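Local structure of Ras-related protein Rab-21 (Homo sapiens, 1Z08) at residues G81-Y86 and C115-K120; K8-G13 and W60-Q65; T20-R25 and T148-N153. The protein is a Rab-type small G protein of the Ras family, built on the P-loop nucleotide-binding fold and modelled here with phosphoaminophosphonic acid-guanylate ester and a magnesium ion. The protein carries 1 engineered substitution. All coordinates share one frame; numbering follows the deposited sequence.

Contacts 1 and 2 share a boundary in the central sheet, where strands 5-12 and 81-87 are neighbours. Contact 1 is wholly buried, its centre about 4 Å from that of the chain, and rests on regular parallel pairing with apolar side chains on both faces. Contact 2, about 8 Å from the chain centre, is largely buried; it starts as sheet beside a partly exposed lysine-tryptophan pair, then gives way to a hydroxyl and a water. Contact 3, about 11 Å out and partly buried, joins helix to loop through one good and two weak arginine-to-carbonyl bonds plus small apolar packing. All three reach the bound ligand, 1 and 3 at its base, 2 and 3 at its phosphates.

Contact 1 of 3, residues G81-Y86 and C115-K120; sequences GAILVY and CIVGNK. With GNP (phosphoaminophosphonic acid-guanylate ester), chain F.
Tyr-86 lays one face of its ring over Gly-118: the Gly-118 CA sits 3.6 Å from the centroid of the Tyr-86 ring and 22° off its normal, a CH-pi contact displaced toward the hydroxyl end. The ring gets there because CG lies between the backbone N and the carbonyl carbon (chi1 69°), the crowded position, which turns it back over the neighbouring strand. At its edge, Tyr-86 CE2 meets Ile-116 CG2 at 3.8 Å, and Phe-94 stands edge-to-face with it. On the opposite sheet face Ile-83 CG2 and Val-117 CG2 touch at 3.6 Å, the two side chains crossing obliquely. These strands belong to a right-handed beta-alpha-beta unit through helix 91-108, and their parallel pairing is regular, from Cys-115 N to Ala-82 O (2.8 Å) through to Asn-119 N to Tyr-86 O (2.9 Å). The NKxD motif of the Ras family begins on the last residue of this pairing, Asn-119. Asn-119 runs alongside Val-85, with CB 3.9 Å from Val-85 CG1, and its amide is engaged at both ends, OD1 with Thr-148 OG1 and ND2 with Val-17 O. The extended Lys-120 chain runs across one face of the guanine, its CG 3.5 Å from C6 of the ligand; its NZ forms a salt bridge with Asp-87 and a weak hydrogen bond, 3.3 Å long, to the sugar O4' of the ligand.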
loop_
_atom_site.group_PDB
_atom_site.type_symbol
_atom_site.label_atom_id
_atom_site.label_comp_id
_atom_site.label_asym_id
_atom_site.label_seq_id
_atom_site.Cartn_x
_atom_site.Cartn_y
_atom_site.Cartn_z
ATOM N N GLY A 81 -4.188 8.809 2.002
ATOM C CA GLY A 81 -3.085 8.032 1.450
ATOM C C GLY A 81 -3.586 6.814 0.702
ATOM O O GLY A 81 -4.656 6.283 1.001
ATOM N N ALA A 82 -2.813 6.381 -0.287
ATOM C CA ALA A 82 -3.131 5.169 -1.026
ATOM C C ALA A 82 -1.885 4.314 -1.164
ATOM O O ALA A 82 -0.806 4.823 -1.474
ATOM C CB ALA A 82 -3.708 5.504 -2.390
ATOM N N ILE A 83 -2.046 3.018 -0.920
ATOM C CA ILE A 83 -0.952 2.061 -1.007
ATOM C C ILE A 83 -1.239 1.142 -2.188
ATOM O O ILE A 83 -2.111 0.270 -2.120
ATOM C CB ILE A 83 -0.789 1.251 0.300
ATOM C CG1 ILE A 83 -0.520 2.192 1.484
ATOM C CG2 ILE A 83 0.333 0.221 0.160
ATOM C CD1 ILE A 83 -0.443 1.488 2.833
ATOM N N LEU A 84 -0.514 1.364 -3.277
ATOM C CA LEU A 84 -0.718 0.600 -4.495
ATOM C C LEU A 84 0.275 -0.547 -4.524
ATOM O O LEU A 84 1.478 -0.348 -4.712
ATOM C CB LEU A 84 -0.591 1.490 -5.737
ATOM C CG LEU A 84 -1.418 2.783 -5.780
ATOM C CD1 LEU A 84 -1.236 3.457 -7.119
ATOM C CD2 LEU A 84 -2.894 2.541 -5.525
ATOM N N VAL A 85 -0.247 -1.749 -4.316
ATOM C CA VAL A 85 0.575 -2.929 -4.089
ATOM C C VAL A 85 0.698 -3.762 -5.360
ATOM O O VAL A 85 -0.292 -4.023 -6.040
ATOM C CB VAL A 85 -0.005 -3.811 -2.942
ATOM C CG1 VAL A 85 0.963 -4.934 -2.571
ATOM C CG2 VAL A 85 -0.323 -2.962 -1.713
ATOM N N TYR A 86 1.925 -4.167 -5.674
ATOM C CA TYR A 86 2.153 -5.162 -6.709
ATOM C C TYR A 86 3.047 -6.292 -6.194
ATOM O O TYR A 86 3.663 -6.184 -5.128
ATOM C CB TYR A 86 2.730 -4.523 -7.979
ATOM C CG TYR A 86 4.140 -4.009 -7.842
ATOM C CD1 TYR A 86 5.230 -4.804 -8.205
ATOM C CD2 TYR A 86 4.390 -2.722 -7.366
ATOM C CE1 TYR A 86 6.530 -4.338 -8.080
ATOM C CE2 TYR A 86 5.691 -2.241 -7.239
ATOM C CZ TYR A 86 6.755 -3.060 -7.603
ATOM O OH TYR A 86 8.044 -2.603 -7.486
ATOM N N CYS A 115 1.723 5.633 -2.380
ATOM C CA CYS A 115 2.790 4.658 -2.173
ATOM C C CYS A 115 2.693 3.588 -3.250
ATOM O O CYS A 115 1.620 3.028 -3.481
ATOM C CB CYS A 115 2.673 3.993 -0.799
ATOM S SG CYS A 115 2.671 5.120 0.599
ATOM N N ILE A 116 3.811 3.318 -3.916
ATOM C CA ILE A 116 3.901 2.191 -4.840
ATOM C C ILE A 116 4.763 1.131 -4.160
ATOM O O ILE A 116 5.928 1.369 -3.840
ATOM C CB ILE A 116 4.442 2.608 -6.232
ATOM C CG1 ILE A 116 3.530 3.690 -6.830
ATOM C CG2 ILE A 116 4.528 1.398 -7.163
ATOM C CD1 ILE A 116 3.997 4.264 -8.140
ATOM N N VAL A 117 4.161 -0.028 -3.909
ATOM C CA VAL A 117 4.758 -1.025 -3.025
ATOM C C VAL A 117 5.010 -2.355 -3.733
ATOM O O VAL A 117 4.075 -3.034 -4.162
ATOM C CB VAL A 117 3.903 -1.233 -1.748
ATOM C CG1 VAL A 117 4.557 -2.246 -0.809
ATOM C CG2 VAL A 117 3.693 0.095 -1.017
ATOM N N GLY A 118 6.291 -2.698 -3.855
ATOM C CA GLY A 118 6.715 -3.981 -4.399
ATOM C C GLY A 118 6.785 -5.002 -3.287
ATOM O O GLY A 118 7.751 -5.033 -2.520
ATOM N N ASN A 119 5.749 -5.827 -3.203
ATOM C CA ASN A 119 5.635 -6.842 -2.165
ATOM C C ASN A 119 6.196 -8.193 -2.599
ATOM O O ASN A 119 6.367 -8.453 -3.795
ATOM C CB ASN A 119 4.175 -6.975 -1.708
ATOM C CG ASN A 119 4.017 -7.867 -0.484
ATOM O OD1 ASN A 119 4.768 -7.753 0.488
ATOM N ND2 ASN A 119 3.037 -8.765 -0.533
ATOM N N LYS A 120 6.478 -9.037 -1.606
ATOM C CA LYS A 120 7.022 -10.392 -1.795
ATOM C C LYS A 120 8.522 -10.380 -2.105
ATOM O O LYS A 120 9.008 -11.212 -2.875
ATOM C CB LYS A 120 6.248 -11.186 -2.866
ATOM C CG LYS A 120 4.742 -11.267 -2.652
ATOM C CD LYS A 120 4.125 -12.333 -3.540
ATOM C CE LYS A 120 2.607 -12.285 -3.477
ATOM N NZ LYS A 120 1.988 -13.329 -4.352
HETATM P PG GNP F . -7.393 -10.389 -2.763
HETATM O O1G GNP F . -8.014 -11.419 -3.678
HETATM O O2G GNP F . -7.940 -10.380 -1.359
HETATM O O3G GNP F . -7.539 -9.099 -3.521
HETATM N N3B GNP F . -5.821 -10.701 -2.638
HETATM P PB GNP F . -4.746 -10.012 -1.673
HETATM O O1B GNP F . -4.043 -8.911 -2.364
HETATM O O2B GNP F . -5.403 -9.666 -0.391
HETATM O O3A GNP F . -3.642 -11.047 -1.393
HETATM P PA GNP F . -3.435 -11.933 -0.150
HETATM O O1A GNP F . -2.917 -11.116 0.967
HETATM O O2A GNP F . -4.611 -12.790 0.139
HETATM O "O5'" GNP F . -2.253 -12.887 -0.560
HETATM C "C5'" GNP F . -2.308 -13.610 -1.789
HETATM C "C4'" GNP F . -1.224 -14.673 -1.811
HETATM O "O4'" GNP F . 0.084 -14.044 -1.781
HETATM C "C3'" GNP F . -1.250 -15.651 -0.641
HETATM O "O3'" GNP F . -0.884 -16.928 -1.129
HETATM C "C2'" GNP F . -0.215 -15.054 0.312
HETATM O "O2'" GNP F . 0.357 -15.983 1.212
HETATM C "C1'" GNP F . 0.823 -14.542 -0.683
HETATM N N9 GNP F . 1.672 -13.484 -0.145
HETATM C C8 GNP F . 1.278 -12.270 0.371
HETATM N N7 GNP F . 2.272 -11.533 0.784
HETATM C C5 GNP F . 3.400 -12.307 0.524
HETATM C C6 GNP F . 4.777 -12.043 0.754
HETATM O O6 GNP F . 5.291 -11.031 1.247
HETATM N N1 GNP F . 5.600 -13.094 0.336
HETATM C C2 GNP F . 5.142 -14.264 -0.226
HETATM N N2 GNP F . 6.070 -15.170 -0.565
HETATM N N3 GNP F . 3.860 -14.522 -0.447
HETATM C C4 GNP F . 3.045 -13.510 -0.046
#

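Contact 2 of 3, residues K8-G13 and W60-Q65. With GNP (phosphoaminophosphonic acid-guanylate ester), chain F.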
loop_
_atom_site.group_PDB
_atom_site.type_symbol
_atom_site.label_atom_id
_atom_site.label_comp_id
_atom_site.label_asym_id
_atom_site.label_seq_id
_atom_site.Cartn_x
_atom_site.Cartn_y
_atom_site.Cartn_z
ATOM N N LYS A 8 -7.196 8.368 6.571
ATOM C CA LYS A 8 -7.763 7.241 5.835
ATOM C C LYS A 8 -6.776 6.766 4.773
ATOM O O LYS A 8 -6.317 7.556 3.944
ATOM C CB LYS A 8 -9.096 7.626 5.185
ATOM C CG LYS A 8 -9.691 6.535 4.297
ATOM C CD LYS A 8 -11.064 6.913 3.777
ATOM C CE LYS A 8 -11.615 5.822 2.877
ATOM N NZ LYS A 8 -13.005 6.121 2.430
ATOM N N VAL A 9 -6.461 5.475 4.811
ATOM C CA VAL A 9 -5.517 4.860 3.883
ATOM C C VAL A 9 -6.195 3.677 3.187
ATOM O O VAL A 9 -6.844 2.856 3.836
ATOM C CB VAL A 9 -4.219 4.415 4.625
ATOM C CG1 VAL A 9 -3.311 3.604 3.721
ATOM C CG2 VAL A 9 -3.473 5.632 5.172
ATOM N N VAL A 10 -6.060 3.609 1.863
ATOM C CA VAL A 10 -6.653 2.528 1.080
ATOM C C VAL A 10 -5.563 1.692 0.403
ATOM O O VAL A 10 -4.597 2.237 -0.129
ATOM C CB VAL A 10 -7.689 3.073 0.042
ATOM C CG1 VAL A 10 -7.039 4.032 -0.955
ATOM C CG2 VAL A 10 -8.405 1.940 -0.680
ATOM N N LEU A 11 -5.714 0.373 0.459
ATOM C CA LEU A 11 -4.835 -0.532 -0.276
ATOM C C LEU A 11 -5.507 -0.960 -1.576
ATOM O O LEU A 11 -6.673 -1.369 -1.590
ATOM C CB LEU A 11 -4.451 -1.751 0.573
ATOM C CG LEU A 11 -3.295 -1.546 1.561
ATOM C CD1 LEU A 11 -3.774 -0.916 2.866
ATOM C CD2 LEU A 11 -2.584 -2.858 1.838
ATOM N N LEU A 12 -4.768 -0.837 -2.673
ATOM C CA LEU A 12 -5.271 -1.218 -3.985
ATOM C C LEU A 12 -4.263 -2.122 -4.680
ATOM O O LEU A 12 -3.065 -2.055 -4.399
ATOM C CB LEU A 12 -5.570 0.027 -4.831
ATOM C CG LEU A 12 -6.605 1.004 -4.249
ATOM C CD1 LEU A 12 -6.462 2.401 -4.833
ATOM C CD2 LEU A 12 -8.028 0.479 -4.422
ATOM N N GLY A 13 -4.757 -2.980 -5.570
ATOM C CA GLY A 13 -3.896 -3.881 -6.330
ATOM C C GLY A 13 -4.579 -5.178 -6.719
ATOM O O GLY A 13 -5.631 -5.522 -6.180
ATOM N N TRP A 60 -8.063 0.704 4.961
ATOM C CA TRP A 60 -9.051 0.039 4.121
ATOM C C TRP A 60 -8.428 -1.026 3.231
ATOM O O TRP A 60 -7.440 -0.764 2.544
ATOM C CB TRP A 60 -9.783 1.058 3.249
ATOM C CG TRP A 60 -10.841 1.808 3.976
ATOM C CD1 TRP A 60 -10.664 2.882 4.799
ATOM C CD2 TRP A 60 -12.248 1.544 3.951
ATOM N NE1 TRP A 60 -11.877 3.302 5.294
ATOM C CE2 TRP A 60 -12.867 2.500 4.787
ATOM C CE3 TRP A 60 -13.046 0.587 3.309
ATOM C CZ2 TRP A 60 -14.252 2.532 4.995
ATOM C CZ3 TRP A 60 -14.424 0.619 3.513
ATOM C CH2 TRP A 60 -15.012 1.585 4.353
ATOM N N ASP A 61 -9.022 -2.217 3.266
ATOM C CA ASP A 61 -8.668 -3.333 2.390
ATOM C C ASP A 61 -9.747 -3.450 1.311
ATOM O O ASP A 61 -10.908 -3.120 1.562
ATOM C CB ASP A 61 -8.595 -4.627 3.204
ATOM C CG ASP A 61 -7.786 -5.725 2.518
ATOM O OD1 ASP A 61 -7.284 -5.523 1.390
ATOM O OD2 ASP A 61 -7.654 -6.804 3.129
ATOM N N THR A 62 -9.364 -3.914 0.122
ATOM C CA THR A 62 -10.292 -4.028 -1.013
ATOM C C THR A 62 -10.250 -5.404 -1.674
ATOM O O THR A 62 -9.287 -6.152 -1.512
ATOM C CB THR A 62 -10.000 -2.970 -2.115
ATOM O OG1 THR A 62 -8.611 -3.008 -2.472
ATOM C CG2 THR A 62 -10.372 -1.569 -1.654
ATOM N N ALA A 63 -11.304 -5.729 -2.419
ATOM C CA ALA A 63 -11.322 -6.921 -3.258
ATOM C C ALA A 63 -10.541 -6.629 -4.537
ATOM O O ALA A 63 -10.929 -5.763 -5.321
ATOM C CB ALA A 63 -12.756 -7.318 -3.584
ATOM N N GLY A 64 -9.437 -7.346 -4.737
ATOM C CA GLY A 64 -8.548 -7.106 -5.875
ATOM C C GLY A 64 -9.032 -7.690 -7.189
ATOM O O GLY A 64 -8.526 -7.335 -8.258
ATOM N N GLN A 65 -10.007 -8.591 -7.107
ATOM C CA GLN A 65 -10.586 -9.227 -8.287
ATOM C C GLN A 65 -11.889 -8.542 -8.690
ATOM O O GLN A 65 -12.005 -7.314 -8.628
ATOM C CB GLN A 65 -10.818 -10.712 -8.026
HETATM P PG GNP F . -7.393 -10.389 -2.763
HETATM O O1G GNP F . -8.014 -11.419 -3.678
HETATM O O2G GNP F . -7.940 -10.380 -1.359
HETATM O O3G GNP F . -7.539 -9.099 -3.521
HETATM N N3B GNP F . -5.821 -10.701 -2.638
HETATM P PB GNP F . -4.746 -10.012 -1.673
HETATM O O1B GNP F . -4.043 -8.911 -2.364
HETATM O O2B GNP F . -5.403 -9.666 -0.391
HETATM O O3A GNP F . -3.642 -11.047 -1.393
HETATM P PA GNP F . -3.435 -11.933 -0.150
HETATM O O1A GNP F . -2.917 -11.116 0.967
HETATM O O2A GNP F . -4.611 -12.790 0.139
HETATM O "O5'" GNP F . -2.253 -12.887 -0.560
HETATM C "C5'" GNP F . -2.308 -13.610 -1.789
HETATM C "C4'" GNP F . -1.224 -14.673 -1.811
HETATM O "O4'" GNP F . 0.084 -14.044 -1.781
HETATM C "C3'" GNP F . -1.250 -15.651 -0.641
HETATM O "O3'" GNP F . -0.884 -16.928 -1.129
HETATM C "C2'" GNP F . -0.215 -15.054 0.312
HETATM O "O2'" GNP F . 0.357 -15.983 1.212
HETATM C "C1'" GNP F . 0.823 -14.542 -0.683
HETATM N N9 GNP F . 1.672 -13.484 -0.145
HETATM C C8 GNP F . 1.278 -12.270 0.371
HETATM N N7 GNP F . 2.272 -11.533 0.784
HETATM C C5 GNP F . 3.400 -12.307 0.524
HETATM C C6 GNP F . 4.777 -12.043 0.754
HETATM O O6 GNP F . 5.291 -11.031 1.247
HETATM N N1 GNP F . 5.600 -13.094 0.336
HETATM C C2 GNP F . 5.142 -14.264 -0.226
HETATM N N2 GNP F . 6.070 -15.170 -0.565
HETATM N N3 GNP F . 3.860 -14.522 -0.447
HETATM C C4 GNP F . 3.045 -13.510 -0.046
HETATM O O HOH W 1 -7.779 -3.395 -5.122
#
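Backbone pairing joins Val-9, Leu-11 and Trp-60 where strands 5-12 and 54-61 run parallel: Trp-60 N donates to Val-9 O at 2.7 Å with an N-H...O angle of 175°, and Trp-60 O receives Leu-11 N. Past this pair the chains diverge, and side-chain and water bonds take over. Thr-62 OG1 donates to Leu-11 O at 2.7 Å, its hydroxyl placed between its own backbone N and carbonyl carbon (chi1 51°). The same OG1 accepts from a water, 2.8 Å away, that in turn accepts from Gly-13 N. The aromatic contact lies at the other end, where the fully extended Lys-8 passes over one face of the indole. Lys-8 CE is 3.8 Å from the centroid of the Trp-60 five-membered ring, a CH-pi contact, and Lys-8 NZ forms a cation-pi interaction at 4.5 Å from the same centroid while bonding to the carbonyl O of Arg-77. Apolar contact is slight: Val-10 CG2 packs loosely on Trp-60 CB and on Thr-62 CG2, 4.1 Å from the latter. Gly-64 ends the DxxG motif of switch II, and its N donates to O3G of phosphoaminophosphonic acid-guanylate ester at 2.9 Å, with Gly-13 O close to its CA. The chemistry therefore implies that the Thr-62 hydroxyl and the water bridge the diverging chains, while the phosphate is held separately by the Gly-64 amide.

Contact 3 of 3, residues T20-R25 and T148-N153. With MG (magnesium ion), chain E; GNP (phosphoaminophosphonic acid-guanylate ester), chain F.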
loop_
_atom_site.group_PDB
_atom_site.type_symbol
_atom_site.label_atom_id
_atom_site.label_comp_id
_atom_site.label_asym_id
_atom_site.label_seq_id
_atom_site.Cartn_x
_atom_site.Cartn_y
_atom_site.Cartn_z
ATOM N N THR A 20 -4.171 -7.887 1.811
ATOM C CA THR A 20 -4.639 -8.352 3.118
ATOM C C THR A 20 -3.461 -8.797 3.978
ATOM O O THR A 20 -3.413 -8.492 5.171
ATOM C CB THR A 20 -5.675 -9.489 2.991
ATOM O OG1 THR A 20 -6.754 -9.054 2.150
ATOM C CG2 THR A 20 -6.235 -9.887 4.355
ATOM N N SER A 21 -2.509 -9.499 3.363
ATOM C CA SER A 21 -1.314 -9.957 4.069
ATOM C C SER A 21 -0.518 -8.804 4.685
ATOM O O SER A 21 0.015 -8.938 5.787
ATOM C CB SER A 21 -0.421 -10.802 3.156
ATOM O OG SER A 21 -1.066 -12.018 2.805
ATOM N N LEU A 22 -0.443 -7.676 3.979
ATOM C CA LEU A 22 0.239 -6.497 4.516
ATOM C C LEU A 22 -0.477 -5.972 5.758
ATOM O O LEU A 22 0.160 -5.705 6.776
ATOM C CB LEU A 22 0.372 -5.392 3.458
ATOM C CG LEU A 22 1.411 -5.622 2.348
ATOM C CD1 LEU A 22 1.235 -4.611 1.228
ATOM C CD2 LEU A 22 2.833 -5.576 2.881
ATOM N N VAL A 23 -1.801 -5.851 5.672
ATOM C CA VAL A 23 -2.607 -5.326 6.775
ATOM C C VAL A 23 -2.600 -6.291 7.968
ATOM O O VAL A 23 -2.379 -5.875 9.109
ATOM C CB VAL A 23 -4.063 -5.026 6.337
ATOM C CG1 VAL A 23 -4.850 -4.391 7.486
ATOM C CG2 VAL A 23 -4.088 -4.109 5.118
ATOM N N LEU A 24 -2.823 -7.577 7.698
ATOM C CA LEU A 24 -2.839 -8.590 8.754
ATOM C C LEU A 24 -1.515 -8.642 9.516
ATOM O O LEU A 24 -1.510 -8.686 10.748
ATOM C CB LEU A 24 -3.209 -9.971 8.196
ATOM C CG LEU A 24 -3.244 -11.166 9.161
ATOM C CD1 LEU A 24 -4.344 -11.027 10.214
ATOM C CD2 LEU A 24 -3.408 -12.466 8.385
ATOM N N ARG A 25 -0.399 -8.622 8.788
ATOM C CA ARG A 25 0.920 -8.607 9.417
ATOM C C ARG A 25 1.109 -7.355 10.277
ATOM O O ARG A 25 1.596 -7.443 11.400
ATOM C CB ARG A 25 2.040 -8.720 8.374
ATOM C CG ARG A 25 3.458 -8.612 8.942
ATOM C CD ARG A 25 3.798 -9.777 9.869
ATOM N NE ARG A 25 4.242 -10.958 9.132
ATOM C CZ ARG A 25 4.452 -12.152 9.682
ATOM N NH1 ARG A 25 4.253 -12.339 10.984
ATOM N NH2 ARG A 25 4.861 -13.164 8.929
ATOM N N THR A 148 8.464 -4.463 0.320
ATOM C CA THR A 148 7.933 -5.186 1.481
ATOM C C THR A 148 7.932 -6.700 1.308
ATOM O O THR A 148 7.948 -7.211 0.190
ATOM C CB THR A 148 6.475 -4.779 1.809
ATOM O OG1 THR A 148 5.633 -5.071 0.685
ATOM C CG2 THR A 148 6.369 -3.299 2.184
ATOM N N SER A 149 7.917 -7.399 2.441
ATOM C CA SER A 149 7.554 -8.810 2.508
ATOM C C SER A 149 6.631 -9.002 3.704
ATOM O O SER A 149 7.061 -8.892 4.856
ATOM C CB SER A 149 8.790 -9.706 2.655
ATOM O OG SER A 149 8.408 -11.059 2.879
ATOM N N ALA A 150 5.360 -9.279 3.426
ATOM C CA ALA A 150 4.402 -9.613 4.473
ATOM C C ALA A 150 4.773 -10.937 5.146
ATOM O O ALA A 150 4.586 -11.097 6.350
ATOM C CB ALA A 150 2.988 -9.669 3.904
ATOM N N LYS A 151 5.320 -11.866 4.361
ATOM C CA LYS A 151 5.719 -13.188 4.857
ATOM C C LYS A 151 6.862 -13.120 5.879
ATOM O O LYS A 151 6.820 -13.809 6.901
ATOM C CB LYS A 151 6.083 -14.119 3.691
ATOM C CG LYS A 151 6.438 -15.547 4.113
ATOM C CD LYS A 151 6.342 -16.529 2.956
ATOM C CE LYS A 151 6.539 -17.952 3.447
ATOM N NZ LYS A 151 5.985 -18.958 2.496
ATOM N N GLN A 152 7.864 -12.282 5.604
ATOM C CA GLN A 152 9.024 -12.140 6.496
ATOM C C GLN A 152 8.949 -10.912 7.412
ATOM O O GLN A 152 9.877 -10.652 8.187
ATOM C CB GLN A 152 10.325 -12.115 5.684
ATOM C CG GLN A 152 10.601 -13.397 4.915
ATOM C CD GLN A 152 11.941 -13.385 4.197
ATOM O OE1 GLN A 152 12.416 -12.339 3.753
ATOM N NE2 GLN A 152 12.549 -14.557 4.064
ATOM N N ASN A 153 7.836 -10.181 7.335
ATOM C CA ASN A 153 7.654 -8.916 8.057
ATOM C C ASN A 153 8.812 -7.935 7.824
ATOM O O ASN A 153 9.486 -7.506 8.765
ATOM C CB ASN A 153 7.418 -9.156 9.561
ATOM C CG ASN A 153 6.903 -7.918 10.282
ATOM O OD1 ASN A 153 6.436 -6.964 9.657
ATOM N ND2 ASN A 153 6.987 -7.930 11.606
HETATM MG MG MG E . -7.237 -9.693 0.310
HETATM P PG GNP F . -7.393 -10.389 -2.763
HETATM O O1G GNP F . -8.014 -11.419 -3.678
HETATM O O2G GNP F . -7.940 -10.380 -1.359
HETATM O O3G GNP F . -7.539 -9.099 -3.521
HETATM N N3B GNP F . -5.821 -10.701 -2.638
HETATM P PB GNP F . -4.746 -10.012 -1.673
HETATM O O1B GNP F . -4.043 -8.911 -2.364
HETATM O O2B GNP F . -5.403 -9.666 -0.391
HETATM O O3A GNP F . -3.642 -11.047 -1.393
HETATM P PA GNP F . -3.435 -11.933 -0.150
HETATM O O1A GNP F . -2.917 -11.116 0.967
HETATM O O2A GNP F . -4.611 -12.790 0.139
HETATM O "O5'" GNP F . -2.253 -12.887 -0.560
HETATM C "C5'" GNP F . -2.308 -13.610 -1.789
HETATM C "C4'" GNP F . -1.224 -14.673 -1.811
HETATM O "O4'" GNP F . 0.084 -14.044 -1.781
HETATM C "C3'" GNP F . -1.250 -15.651 -0.641
HETATM O "O3'" GNP F . -0.884 -16.928 -1.129
HETATM C "C2'" GNP F . -0.215 -15.054 0.312
HETATM O "O2'" GNP F . 0.357 -15.983 1.212
HETATM C "C1'" GNP F . 0.823 -14.542 -0.683
HETATM N N9 GNP F . 1.672 -13.484 -0.145
HETATM C C8 GNP F . 1.278 -12.270 0.371
HETATM N N7 GNP F . 2.272 -11.533 0.784
HETATM C C5 GNP F . 3.400 -12.307 0.524
HETATM C C6 GNP F . 4.777 -12.043 0.754
HETATM O O6 GNP F . 5.291 -11.031 1.247
HETATM N N1 GNP F . 5.600 -13.094 0.336
HETATM C C2 GNP F . 5.142 -14.264 -0.226
HETATM N N2 GNP F . 6.070 -15.170 -0.565
HETATM N N3 GNP F . 3.860 -14.522 -0.447
HETATM C C4 GNP F . 3.045 -13.510 -0.046
HETATM O O HOH W 2 -7.562 -7.710 -0.252
HETATM O O HOH W 3 -6.947 -11.611 0.938
#
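Arg-25 NE donates to Ala-150 O at 2.8 Å with an N-H...O angle of 167°, and the carbonyl oxygen lies in the guanidinium plane. The acceptor belongs to the SAK loop, Ser-149 to Lys-151, which in Ras-family proteins borders the guanine site, so the bond ties helix 19-28 behind the P-loop to the base-binding loop. Arg-25 NH2 adds two weak bonds, one to Ala-150 O and one to Lys-151 O, the latter 2.9 Å long but poorly aligned. The side chain bends at both chi2 and chi3, which curls the guanidinium over to these carbonyls; its NH1 goes to Asn-29.

Each segment also holds phosphoaminophosphonic acid-guanylate ester. Ser-21 meets its O1A with both backbone N and OG, while Thr-20 N donates to its O2B. Thr-20 OG1 binds the magnesium ion at 2.0 Å, with Thr-38, ligand O2G and O2B and two waters completing the site; a hydrogen bond from this hydroxyl oxygen to Asp-61 OD2 forms a second shell. From the loop, Lys-151 N donates to the guanine O6 at 3.2 Å and Ala-150 N adds a weak bond to the same oxygen. Ser-149 OG accepts from Gln-152 N three residues on, an ST motif within the loop.

Packing surrounds these bonds. Asn-153 CB lies over one face of the guanidinium, the Asn-153 amide only 17° from parallel to it, with CB 3.7 Å from Arg-25 NE. The Ala-150 methyl fits against the helix, its CB 3.7 Å from Ser-21 CB. Leu-22 crosses Thr-148 at about a right angle, placing its CD2 methyl 3.9 Å from Thr-148 CB.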